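PDB 1G43: scaffolding protein from Clostridium cellulolyticum, which probably binds crystalline cellulose, as a family 3a carbohydrate-binding module of a scaffoldin that would hold the cellulosome on its substrate. Local coordinates for residues A[6-11]-A[26-31]; A[13-18]-A[132-137]; A[95-100]-A[112-117]. All coordinates share one frame; numbering follows the deposited sequence.

Interaction 1: A[6-11]-A[26-31]; sequences VSVQFN and FKVTNT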
ATOM      1  N   VAL A   6     -13.050   2.942   4.882  1.00 31.76           N
ATOM      2  CA  VAL A   6     -11.761   3.280   5.500  1.00 30.31           C
ATOM      3  C   VAL A   6     -11.214   4.561   4.892  1.00 30.61           C
ATOM      4  O   VAL A   6     -11.582   4.947   3.790  1.00 30.90           O
ATOM      5  CB  VAL A   6     -10.709   2.152   5.322  1.00 29.62           C
ATOM      6  CG1 VAL A   6     -11.263   0.871   5.867  1.00 28.42           C
ATOM      7  CG2 VAL A   6     -10.316   1.989   3.861  1.00 28.60           C
ATOM      8  N   SER A   7     -10.349   5.225   5.633  1.00 30.35           N
ATOM      9  CA  SER A   7      -9.708   6.442   5.174  1.00 30.09           C
ATOM     10  C   SER A   7      -8.234   6.038   5.075  1.00 30.13           C
ATOM     11  O   SER A   7      -7.775   5.221   5.874  1.00 31.10           O
ATOM     12  CB  SER A   7      -9.887   7.521   6.246  1.00 30.25           C
ATOM     13  OG  SER A   7      -9.055   8.660   6.019  1.00 33.54           O
ATOM     14  N   VAL A   8      -7.478   6.590   4.134  1.00 28.57           N
ATOM     15  CA  VAL A   8      -6.060   6.205   4.058  1.00 29.07           C
ATOM     16  C   VAL A   8      -5.056   7.343   3.856  1.00 27.34           C
ATOM     17  O   VAL A   8      -5.285   8.252   3.062  1.00 29.61           O
ATOM     18  CB  VAL A   8      -5.818   5.184   2.929  1.00 28.78           C
ATOM     19  CG1 VAL A   8      -4.314   4.828   2.877  1.00 28.65           C
ATOM     20  CG2 VAL A   8      -6.687   3.944   3.141  1.00 27.73           C
ATOM     21  N   GLN A   9      -3.956   7.304   4.585  1.00 26.23           N
ATOM     22  CA  GLN A   9      -2.916   8.302   4.423  1.00 26.19           C
ATOM     23  C   GLN A   9      -1.673   7.615   3.895  1.00 26.22           C
ATOM     24  O   GLN A   9      -1.471   6.409   4.110  1.00 25.78           O
ATOM     25  CB  GLN A   9      -2.621   9.014   5.729  1.00 27.24           C
ATOM     26  CG  GLN A   9      -3.556  10.163   5.983  1.00 29.71           C
ATOM     27  CD  GLN A   9      -3.168  10.936   7.213  1.00 32.14           C
ATOM     28  OE1 GLN A   9      -3.107  10.389   8.323  1.00 34.12           O
ATOM     29  NE2 GLN A   9      -2.886  12.205   7.034  1.00 32.00           N
ATOM     30  N   PHE A  10      -0.827   8.387   3.223  1.00 24.61           N
ATOM     31  CA  PHE A  10       0.347   7.839   2.582  1.00 23.43           C
ATOM     32  C   PHE A  10       1.595   8.706   2.758  1.00 23.65           C
ATOM     33  O   PHE A  10       1.487   9.886   3.046  1.00 23.61           O
ATOM     34  CB  PHE A  10      -0.004   7.681   1.100  1.00 22.11           C
ATOM     35  CG  PHE A  10       1.156   7.343   0.215  1.00 22.33           C
ATOM     36  CD1 PHE A  10       1.457   6.032  -0.080  1.00 22.15           C
ATOM     37  CD2 PHE A  10       1.919   8.343  -0.350  1.00 22.28           C
ATOM     38  CE1 PHE A  10       2.521   5.705  -0.946  1.00 23.83           C
ATOM     39  CE2 PHE A  10       2.969   8.041  -1.200  1.00 23.53           C
ATOM     40  CZ  PHE A  10       3.274   6.720  -1.502  1.00 24.29           C
ATOM     41  N   ASN A  11       2.773   8.098   2.603  1.00 24.36           N
ATOM     42  CA  ASN A  11       4.065   8.795   2.678  1.00 26.08           C
ATOM     43  C   ASN A  11       5.129   7.827   2.169  1.00 26.78           C
ATOM     44  O   ASN A  11       4.926   6.614   2.213  1.00 27.87           O
ATOM     45  CB  ASN A  11       4.374   9.293   4.125  1.00 25.57           C
ATOM     46  CG  ASN A  11       5.389   8.414   4.906  1.00 27.88           C
ATOM     47  OD1 ASN A  11       6.540   8.219   4.495  1.00 28.35           O
ATOM     48  ND2 ASN A  11       4.959   7.912   6.067  1.00 28.49           N
ATOM     49  N   PHE A  26       1.407   3.187   4.520  1.00 24.19           N
ATOM     50  CA  PHE A  26       0.009   3.553   4.667  1.00 23.58           C
ATOM     51  C   PHE A  26      -0.478   3.574   6.097  1.00 24.53           C
ATOM     52  O   PHE A  26      -0.080   2.746   6.911  1.00 23.81           O
ATOM     53  CB  PHE A  26      -0.893   2.566   3.922  1.00 22.30           C
ATOM     54  CG  PHE A  26      -0.422   2.200   2.560  1.00 22.95           C
ATOM     55  CD1 PHE A  26       0.539   1.209   2.383  1.00 22.94           C
ATOM     56  CD2 PHE A  26      -0.953   2.824   1.440  1.00 22.25           C
ATOM     57  CE1 PHE A  26       0.965   0.842   1.095  1.00 23.24           C
ATOM     58  CE2 PHE A  26      -0.535   2.468   0.155  1.00 22.38           C
ATOM     59  CZ  PHE A  26       0.422   1.477  -0.021  1.00 23.32           C
ATOM     60  N   LYS A  27      -1.345   4.532   6.399  1.00 24.72           N
ATOM     61  CA  LYS A  27      -1.971   4.579   7.716  1.00 25.68           C
ATOM     62  C   LYS A  27      -3.442   4.442   7.337  1.00 25.82           C
ATOM     63  O   LYS A  27      -4.035   5.352   6.780  1.00 26.02           O
ATOM     64  CB  LYS A  27      -1.696   5.897   8.441  1.00 28.06           C
ATOM     65  CG  LYS A  27      -1.744   5.711   9.965  1.00 33.18           C
ATOM     66  CD  LYS A  27      -1.748   7.030  10.737  1.00 36.58           C
ATOM     67  CE  LYS A  27      -0.313   7.501  11.020  1.00 41.27           C
ATOM     68  NZ  LYS A  27       0.506   6.445  11.758  1.00 41.41           N
ATOM     69  N   VAL A  28      -4.001   3.262   7.576  1.00 26.43           N
ATOM     70  CA  VAL A  28      -5.378   2.954   7.227  1.00 25.45           C
ATOM     71  C   VAL A  28      -6.288   3.072   8.449  1.00 26.96           C
ATOM     72  O   VAL A  28      -6.016   2.487   9.507  1.00 25.36           O
ATOM     73  CB  VAL A  28      -5.483   1.516   6.636  1.00 25.40           C
ATOM     74  CG1 VAL A  28      -6.934   1.148   6.402  1.00 23.50           C
ATOM     75  CG2 VAL A  28      -4.711   1.421   5.314  1.00 23.39           C
ATOM     76  N   THR A  29      -7.352   3.864   8.304  1.00 26.63           N
ATOM     77  CA  THR A  29      -8.303   4.068   9.391  1.00 27.25           C
ATOM     78  C   THR A  29      -9.676   3.498   9.090  1.00 27.77           C
ATOM     79  O   THR A  29     -10.277   3.780   8.043  1.00 27.89           O
ATOM     80  CB  THR A  29      -8.466   5.533   9.710  1.00 27.20           C
ATOM     81  OG1 THR A  29      -7.222   6.046  10.182  1.00 28.03           O
ATOM     82  CG2 THR A  29      -9.529   5.718  10.786  1.00 28.91           C
ATOM     83  N   ASN A  30     -10.159   2.688  10.021  1.00 28.85           N
ATOM     84  CA  ASN A  30     -11.468   2.049   9.912  1.00 28.50           C
ATOM     85  C   ASN A  30     -12.499   3.115  10.235  1.00 28.39           C
ATOM     86  O   ASN A  30     -12.667   3.502  11.382  1.00 28.81           O
ATOM     87  CB  ASN A  30     -11.557   0.886  10.918  1.00 28.34           C
ATOM     88  CG  ASN A  30     -12.852   0.067  10.789  1.00 29.26           C
ATOM     89  OD1 ASN A  30     -13.835   0.483  10.156  1.00 27.89           O
ATOM     90  ND2 ASN A  30     -12.854  -1.101  11.411  1.00 30.56           N
ATOM     91  N   THR A  31     -13.176   3.612   9.212  1.00 29.79           N
ATOM     92  CA  THR A  31     -14.191   4.628   9.420  1.00 31.28           C
ATOM     93  C   THR A  31     -15.569   4.070   9.123  1.00 32.33           C
ATOM     94  O   THR A  31     -16.546   4.819   8.985  1.00 32.87           O
ATOM     95  CB  THR A  31     -13.963   5.826   8.528  1.00 30.55           C
ATOM     96  OG1 THR A  31     -14.054   5.418   7.156  1.00 29.95           O
ATOM     97  CG2 THR A  31     -12.607   6.435   8.819  1.00 31.50           C
TER
HETATM   98  O   HOH W   1      -6.028   6.970   7.856  1.00 34.08           O
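S7 and T29 face each other as an antiparallel hydrogen-bonded pair and trade both backbone bonds. S7 N donates to T29 O at 2.8 Å, and T29 N donates in turn to S7 O along an almost straight path, 178° at the hydrogen; both donors lie in the plane of the carbonyl they meet. Two residues on, Q9 N reaches K27 O at 2.9 Å and K27 N reaches Q9 O at 3.0 Å, with the donors tilted out of the carbonyl planes. K27 O also accepts from a water whose oxygen is 2.8 Å away; this water gives a weak second bond to S7 O and joins T29 OG1 as well. That hydroxyl has a further partner in S111 OG, so it is gripped twice. CA-H groups of the non-hydrogen-bonded pairs lean on the same carbonyls, F26 CA lying 3.3 Å from Q9 O. N30 uses its amide outside the hairpin: ND2 bonds to L106 O, on strand 105-106, and to S34 O, while OD1 bonds to S32 OG.

N30 shares its face of the ladder with V6, V8, F10, F26 and V28, which are apolar. V8 CG2 and V28 CG2 meet at 3.9 Å, the two valines side by side and pointing the same way. V8 CG1 comes to the edge of the F26 ring. F10, its CG anti to the backbone N (chi1 170°), turns the CD1 edge of its ring toward F26 CE2, an offset edge-to-face pair with centroids 6.0 Å apart and planes at 63°. Beyond them stand L41, L43 and Y45 of strand 41-47. This two-faced ladder is a beta hairpin at the margin of one sheet in the beta-sandwich of a family 3 cellulose-binding module.

Interaction 2: A[13-18]-A[132-137]; sequences GSSPAS and WSYTAA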
ATOM      1  N   GLY A  13       8.615   8.804   2.766  1.00 28.43           N
ATOM      2  CA  GLY A  13       9.826   9.427   3.282  1.00 29.45           C
ATOM      3  C   GLY A  13      10.503  10.274   2.222  1.00 29.53           C
ATOM      4  O   GLY A  13      11.737  10.326   2.139  1.00 29.83           O
ATOM      5  N   SER A  14       9.678  10.916   1.402  1.00 28.79           N
ATOM      6  CA  SER A  14      10.144  11.771   0.333  1.00 31.19           C
ATOM      7  C   SER A  14      11.347  11.171  -0.428  1.00 31.03           C
ATOM      8  O   SER A  14      12.432  11.738  -0.423  1.00 29.18           O
ATOM      9  CB  SER A  14      10.509  13.155   0.898  1.00 32.11           C
ATOM     10  OG  SER A  14      10.645  14.102  -0.156  1.00 36.25           O
ATOM     11  N   SER A  15      11.133  10.020  -1.074  1.00 30.66           N
ATOM     12  CA  SER A  15      12.180   9.342  -1.842  1.00 29.75           C
ATOM     13  C   SER A  15      12.480  10.115  -3.127  1.00 27.47           C
ATOM     14  O   SER A  15      11.591  10.761  -3.696  1.00 28.18           O
ATOM     15  CB  SER A  15      11.753   7.904  -2.196  1.00 29.84           C
ATOM     16  OG  SER A  15      10.495   7.898  -2.878  1.00 30.79           O
ATOM     17  N   PRO A  16      13.735  10.041  -3.606  1.00 27.40           N
ATOM     18  CA  PRO A  16      14.202  10.721  -4.824  1.00 26.47           C
ATOM     19  C   PRO A  16      13.580  10.079  -6.053  1.00 26.38           C
ATOM     20  O   PRO A  16      13.387   8.864  -6.071  1.00 26.69           O
ATOM     21  CB  PRO A  16      15.713  10.498  -4.810  1.00 26.24           C
ATOM     22  CG  PRO A  16      16.005   9.949  -3.404  1.00 28.92           C
ATOM     23  CD  PRO A  16      14.789   9.175  -3.054  1.00 26.88           C
ATOM     24  N   ALA A  17      13.303  10.892  -7.075  1.00 25.22           N
ATOM     25  CA  ALA A  17      12.697  10.421  -8.316  1.00 26.18           C
ATOM     26  C   ALA A  17      13.443   9.211  -8.875  1.00 27.70           C
ATOM     27  O   ALA A  17      12.837   8.264  -9.381  1.00 29.34           O
ATOM     28  CB  ALA A  17      12.681  11.550  -9.353  1.00 27.11           C
ATOM     29  N   SER A  18      14.765   9.242  -8.784  1.00 25.92           N
ATOM     30  CA  SER A  18      15.569   8.133  -9.269  1.00 26.01           C
ATOM     31  C   SER A  18      16.024   7.407  -7.992  1.00 26.00           C
ATOM     32  O   SER A  18      16.786   7.962  -7.198  1.00 27.35           O
ATOM     33  CB  SER A  18      16.746   8.680 -10.070  1.00 25.53           C
ATOM     34  OG  SER A  18      17.726   7.697 -10.270  1.00 29.54           O
ATOM     35  N   TRP A 132       2.501   6.348 -11.719  1.00 22.98           N
ATOM     36  CA  TRP A 132       1.186   6.846 -11.438  1.00 22.63           C
ATOM     37  C   TRP A 132       0.944   7.167  -9.964  1.00 22.42           C
ATOM     38  O   TRP A 132       0.408   8.214  -9.656  1.00 21.48           O
ATOM     39  CB  TRP A 132       0.167   5.819 -11.910  1.00 25.56           C
ATOM     40  CG  TRP A 132      -1.176   6.385 -12.073  1.00 28.14           C
ATOM     41  CD1 TRP A 132      -1.649   7.082 -13.149  1.00 29.55           C
ATOM     42  CD2 TRP A 132      -2.237   6.349 -11.115  1.00 28.93           C
ATOM     43  NE1 TRP A 132      -2.940   7.480 -12.920  1.00 30.08           N
ATOM     44  CE2 TRP A 132      -3.326   7.043 -11.675  1.00 29.67           C
ATOM     45  CE3 TRP A 132      -2.372   5.795  -9.835  1.00 29.66           C
ATOM     46  CZ2 TRP A 132      -4.529   7.200 -11.002  1.00 28.86           C
ATOM     47  CZ3 TRP A 132      -3.564   5.948  -9.169  1.00 29.98           C
ATOM     48  CH2 TRP A 132      -4.632   6.646  -9.754  1.00 31.09           C
ATOM     49  N   SER A 133       1.321   6.282  -9.048  1.00 21.57           N
ATOM     50  CA  SER A 133       1.065   6.578  -7.637  1.00 22.21           C
ATOM     51  C   SER A 133       2.179   7.364  -6.967  1.00 22.18           C
ATOM     52  O   SER A 133       2.150   7.556  -5.765  1.00 23.02           O
ATOM     53  CB  SER A 133       0.852   5.291  -6.839  1.00 21.36           C
ATOM     54  OG  SER A 133      -0.233   4.553  -7.355  1.00 23.94           O
ATOM     55  N   TYR A 134       3.154   7.831  -7.732  1.00 22.21           N
ATOM     56  CA  TYR A 134       4.258   8.532  -7.113  1.00 23.01           C
ATOM     57  C   TYR A 134       4.138  10.015  -6.858  1.00 24.48           C
ATOM     58  O   TYR A 134       3.704  10.799  -7.696  1.00 24.17           O
ATOM     59  CB  TYR A 134       5.571   8.290  -7.893  1.00 25.77           C
ATOM     60  CG  TYR A 134       6.776   9.055  -7.312  1.00 26.12           C
ATOM     61  CD1 TYR A 134       7.375   8.659  -6.114  1.00 26.64           C
ATOM     62  CD2 TYR A 134       7.251  10.225  -7.919  1.00 27.89           C
ATOM     63  CE1 TYR A 134       8.420   9.420  -5.528  1.00 26.48           C
ATOM     64  CE2 TYR A 134       8.295  10.994  -7.338  1.00 27.46           C
ATOM     65  CZ  TYR A 134       8.866  10.583  -6.146  1.00 25.91           C
ATOM     66  OH  TYR A 134       9.850  11.332  -5.573  1.00 24.03           O
ATOM     67  N   THR A 135       4.527  10.378  -5.653  1.00 26.61           N
ATOM     68  CA  THR A 135       4.607  11.755  -5.232  1.00 27.09           C
ATOM     69  C   THR A 135       5.528  11.778  -4.029  1.00 27.44           C
ATOM     70  O   THR A 135       5.442  10.935  -3.142  1.00 26.12           O
ATOM     71  CB  THR A 135       3.247  12.368  -4.866  1.00 28.38           C
ATOM     72  OG1 THR A 135       3.440  13.768  -4.661  1.00 30.13           O
ATOM     73  CG2 THR A 135       2.683  11.761  -3.603  1.00 28.19           C
ATOM     74  N   ALA A 136       6.439  12.740  -4.012  1.00 29.53           N
ATOM     75  CA  ALA A 136       7.369  12.849  -2.893  1.00 30.34           C
ATOM     76  C   ALA A 136       6.570  13.357  -1.709  1.00 30.26           C
ATOM     77  O   ALA A 136       6.137  14.494  -1.699  1.00 30.73           O
ATOM     78  CB  ALA A 136       8.486  13.804  -3.237  1.00 30.29           C
ATOM     79  N   ALA A 137       6.345  12.481  -0.736  1.00 30.94           N
ATOM     80  CA  ALA A 137       5.591  12.798   0.462  1.00 29.23           C
ATOM     81  C   ALA A 137       6.459  12.386   1.635  1.00 30.07           C
ATOM     82  O   ALA A 137       6.727  11.193   1.849  1.00 30.40           O
ATOM     83  CB  ALA A 137       4.310  12.030   0.470  1.00 29.29           C
TER
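Y134 reaches across to S15 with the whole length of its side chain. From CB, which points toward 13-18, the chain leaves with CG anti to the backbone N (chi1 178°). One face of the ring is overlain by its own chain, A136 N standing 3.9 Å above the plane and offset toward the rim. Along the ring, CE1 passes S15 OG at 3.7 Å, a packing contact; the hydroxyl has its hydrogen bond with Q128 NE2. CZ comes to 3.7 Å from S15 O, which sits in the ring plane at the edge. At the tip, OH donates to S15 O at 2.6 Å, tilted 22° from the carbonyl plane.

Further along, S14 N donates to A137 O at 3.0 Å. The donor stands above the carbonyl plane, with a C=O...N angle of only 106°, although the N-H itself points well at the oxygen. S14 OG rests on A136 CB at 3.8 Å. N12 takes up T135 O and A137 N beside this.

The arrangement is loop-to-loop packing near the calcium end of the beta-sandwich, where the site is built from T48, D50, D127, N130 and D131.

Interaction 3: A[95-100]-A[112-117]; sequences LEVALN and IEIQTR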
ATOM      1  N   LEU A  95       1.726  -2.798  -7.197  1.00 17.65           N
ATOM      2  CA  LEU A  95       2.037  -3.546  -6.000  1.00 18.82           C
ATOM      3  C   LEU A  95       0.707  -3.792  -5.314  1.00 18.80           C
ATOM      4  O   LEU A  95      -0.134  -2.918  -5.299  1.00 20.17           O
ATOM      5  CB  LEU A  95       2.928  -2.724  -5.058  1.00 17.18           C
ATOM      6  CG  LEU A  95       2.938  -3.114  -3.570  1.00 16.85           C
ATOM      7  CD1 LEU A  95       3.342  -4.576  -3.349  1.00 13.44           C
ATOM      8  CD2 LEU A  95       3.871  -2.174  -2.848  1.00 15.67           C
ATOM      9  N   GLU A  96       0.502  -4.985  -4.782  1.00 19.39           N
ATOM     10  CA  GLU A  96      -0.709  -5.241  -4.032  1.00 20.19           C
ATOM     11  C   GLU A  96      -0.286  -5.714  -2.666  1.00 19.81           C
ATOM     12  O   GLU A  96       0.363  -6.739  -2.543  1.00 18.76           O
ATOM     13  CB  GLU A  96      -1.599  -6.298  -4.665  1.00 20.54           C
ATOM     14  CG  GLU A  96      -2.875  -6.488  -3.855  1.00 24.31           C
ATOM     15  CD  GLU A  96      -3.858  -7.425  -4.514  1.00 26.74           C
ATOM     16  OE1 GLU A  96      -3.581  -8.640  -4.556  1.00 29.21           O
ATOM     17  OE2 GLU A  96      -4.894  -6.940  -5.002  1.00 28.14           O
ATOM     18  N   VAL A  97      -0.633  -4.944  -1.643  1.00 20.71           N
ATOM     19  CA  VAL A  97      -0.299  -5.305  -0.277  1.00 21.10           C
ATOM     20  C   VAL A  97      -1.491  -6.009   0.364  1.00 23.65           C
ATOM     21  O   VAL A  97      -2.629  -5.537   0.269  1.00 25.66           O
ATOM     22  CB  VAL A  97       0.086  -4.058   0.542  1.00 21.04           C
ATOM     23  CG1 VAL A  97       0.461  -4.451   1.944  1.00 21.63           C
ATOM     24  CG2 VAL A  97       1.255  -3.356  -0.102  1.00 19.31           C
ATOM     25  N   ALA A  98      -1.253  -7.144   0.999  1.00 24.56           N
ATOM     26  CA  ALA A  98      -2.338  -7.879   1.639  1.00 25.54           C
ATOM     27  C   ALA A  98      -1.862  -8.380   2.980  1.00 26.88           C
ATOM     28  O   ALA A  98      -0.691  -8.271   3.286  1.00 27.25           O
ATOM     29  CB  ALA A  98      -2.752  -9.038   0.786  1.00 24.22           C
ATOM     30  N   LEU A  99      -2.771  -8.928   3.780  1.00 28.18           N
ATOM     31  CA  LEU A  99      -2.420  -9.461   5.095  1.00 28.40           C
ATOM     32  C   LEU A  99      -2.957 -10.885   5.244  1.00 30.29           C
ATOM     33  O   LEU A  99      -4.029 -11.210   4.736  1.00 30.19           O
ATOM     34  CB  LEU A  99      -2.966  -8.569   6.212  1.00 28.37           C
ATOM     35  CG  LEU A  99      -2.459  -7.121   6.233  1.00 28.18           C
ATOM     36  CD1 LEU A  99      -3.411  -6.250   5.463  1.00 28.29           C
ATOM     37  CD2 LEU A  99      -2.363  -6.611   7.641  1.00 27.47           C
ATOM     38  N   ASN A 100      -2.201 -11.746   5.922  1.00 32.40           N
ATOM     39  CA  ASN A 100      -2.616 -13.139   6.093  1.00 35.14           C
ATOM     40  C   ASN A 100      -3.960 -13.298   6.834  1.00 35.64           C
ATOM     41  O   ASN A 100      -4.453 -12.397   7.511  1.00 35.23           O
ATOM     42  CB  ASN A 100      -1.534 -13.940   6.829  1.00 35.72           C
ATOM     43  CG  ASN A 100      -0.185 -13.924   6.104  1.00 38.14           C
ATOM     44  OD1 ASN A 100      -0.126 -13.998   4.866  1.00 37.88           O
ATOM     45  ND2 ASN A 100       0.916 -13.844   6.886  1.00 37.13           N
ATOM     46  N   ILE A 112      -4.305   1.097  11.312  1.00 29.19           N
ATOM     47  CA  ILE A 112      -3.208   0.177  11.132  1.00 27.40           C
ATOM     48  C   ILE A 112      -2.150   0.890  10.279  1.00 26.68           C
ATOM     49  O   ILE A 112      -2.469   1.505   9.259  1.00 27.70           O
ATOM     50  CB  ILE A 112      -3.657  -1.146  10.439  1.00 26.99           C
ATOM     51  CG1 ILE A 112      -2.455  -2.104  10.338  1.00 24.76           C
ATOM     52  CG2 ILE A 112      -4.321  -0.835   9.092  1.00 25.97           C
ATOM     53  CD1 ILE A 112      -2.785  -3.425   9.651  1.00 24.92           C
ATOM     54  N   GLU A 113      -0.897   0.831  10.715  1.00 27.27           N
ATOM     55  CA  GLU A 113       0.195   1.441   9.975  1.00 25.78           C
ATOM     56  C   GLU A 113       0.959   0.318   9.288  1.00 25.10           C
ATOM     57  O   GLU A 113       1.301  -0.676   9.906  1.00 25.55           O
ATOM     58  CB  GLU A 113       1.115   2.223  10.900  1.00 27.42           C
ATOM     59  CG  GLU A 113       2.256   2.886  10.137  1.00 30.74           C
ATOM     60  CD  GLU A 113       3.144   3.761  11.010  1.00 32.13           C
ATOM     61  OE1 GLU A 113       2.962   3.764  12.255  1.00 36.10           O
ATOM     62  OE2 GLU A 113       4.024   4.446  10.451  1.00 31.96           O
ATOM     63  N   ILE A 114       1.209   0.485   7.996  1.00 23.38           N
ATOM     64  CA  ILE A 114       1.871  -0.528   7.195  1.00 22.08           C
ATOM     65  C   ILE A 114       3.006   0.082   6.378  1.00 21.52           C
ATOM     66  O   ILE A 114       2.751   0.801   5.417  1.00 22.23           O
ATOM     67  CB  ILE A 114       0.849  -1.164   6.249  1.00 20.83           C
ATOM     68  CG1 ILE A 114      -0.356  -1.642   7.053  1.00 20.77           C
ATOM     69  CG2 ILE A 114       1.473  -2.316   5.500  1.00 20.47           C
ATOM     70  CD1 ILE A 114      -1.389  -2.348   6.231  1.00 22.54           C
ATOM     71  N   GLN A 115       4.249  -0.216   6.747  1.00 20.71           N
ATOM     72  CA  GLN A 115       5.403   0.347   6.051  1.00 21.45           C
ATOM     73  C   GLN A 115       6.066  -0.700   5.223  1.00 20.86           C
ATOM     74  O   GLN A 115       6.514  -1.715   5.732  1.00 20.81           O
ATOM     75  CB  GLN A 115       6.386   0.984   7.029  1.00 23.31           C
ATOM     76  CG  GLN A 115       5.718   2.100   7.842  1.00 26.20           C
ATOM     77  CD  GLN A 115       6.704   2.916   8.674  1.00 30.43           C
ATOM     78  OE1 GLN A 115       7.328   2.412   9.601  1.00 31.83           O
ATOM     79  NE2 GLN A 115       6.840   4.189   8.338  1.00 33.36           N
ATOM     80  N   THR A 116       6.110  -0.425   3.926  1.00 19.63           N
ATOM     81  CA  THR A 116       6.644  -1.359   2.960  1.00 18.91           C
ATOM     82  C   THR A 116       7.611  -0.723   1.975  1.00 19.48           C
ATOM     83  O   THR A 116       7.653   0.506   1.785  1.00 17.03           O
ATOM     84  CB  THR A 116       5.510  -1.978   2.106  1.00 19.06           C
ATOM     85  OG1 THR A 116       5.124  -1.033   1.097  1.00 20.67           O
ATOM     86  CG2 THR A 116       4.271  -2.295   2.963  1.00 19.05           C
ATOM     87  N   ARG A 117       8.381  -1.596   1.335  1.00 19.53           N
ATOM     88  CA  ARG A 117       9.307  -1.165   0.319  1.00 19.62           C
ATOM     89  C   ARG A 117       9.612  -2.339  -0.591  1.00 19.40           C
ATOM     90  O   ARG A 117       9.377  -3.493  -0.234  1.00 18.35           O
ATOM     91  CB  ARG A 117      10.598  -0.598   0.952  1.00 22.51           C
ATOM     92  CG  ARG A 117      11.671  -1.630   1.361  1.00 21.30           C
ATOM     93  CD  ARG A 117      12.761  -0.992   2.232  1.00 21.75           C
ATOM     94  NE  ARG A 117      13.117  -1.901   3.307  1.00 23.50           N
ATOM     95  CZ  ARG A 117      14.214  -2.632   3.335  1.00 24.19           C
ATOM     96  NH1 ARG A 117      15.096  -2.558   2.346  1.00 26.51           N
ATOM     97  NH2 ARG A 117      14.406  -3.474   4.329  1.00 23.80           N
TER
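L99 and I112 meet at one end of two strands, 95-99 and 112-117, which run 136° apart in direction with their axes 10.1 Å apart at closest, too far for backbone bonds, so the whole contact is made by side chains. The closest touch is L99 CD2 on I112 CD1 at 3.8 Å, where the two side chains reach toward each other tip to tip. I112 has CG1 anti to the backbone N (chi1 -177°) and CD1 in turn anti to CA (chi2 -179°), an extended chain that carries the methyl up to the leucine. The other branch of L99, CD1, lies 4.5 Å from I114 CD1, so the two branches of L99 divide between the two isoleucines. I114 turns its second branch to the next residue pair: its CG2 is 4.3 Å from V97 CG1. V97 has its other methyl, CG2, beside T116 CG2 at 4.4 Å. At the far end L95 CD2 approaches T116 OG1, 4.3 Å away, but this is packing against a methyl; the buried hydroxyl has its hydrogen bond with A24 O. Apart from the L99 to I112 touch, every approach is a longer one.

All six touching side chains are buried, forming part of the hydrophobic core between two sheets. Strand 91-99 lies between 77-88 and 41-47 in its sheet, with L43 touching V97 and I114 and so spanning the interface. In the opposite sheet, strand 111-120 is flanked by 18-30 and 55-66; from the latter F57 touches L95 and T116, while Y64 packs on I112.

How the interactions relate
From the N terminus, strand 6-11 leads into the loop 13-18 and back along strand 18-30, where interaction 1 closes the hairpin. The loop it closes contains 13-18, which waits for 132-137 much later in the chain, so interactions 1 and 2 cross; they touch where N11 and F10 meet A137 and T135. Interaction 3 closes a short span between 95-100 and 112-117, after interaction 1 is complete and wholly within the long excursion that interaction 2 ends. Strand 111-120 then pairs with 18-30, through F26 and V28 to I114 and I112. Together they build one sheet's edge, its packing on the other sheet and the loops near calcium.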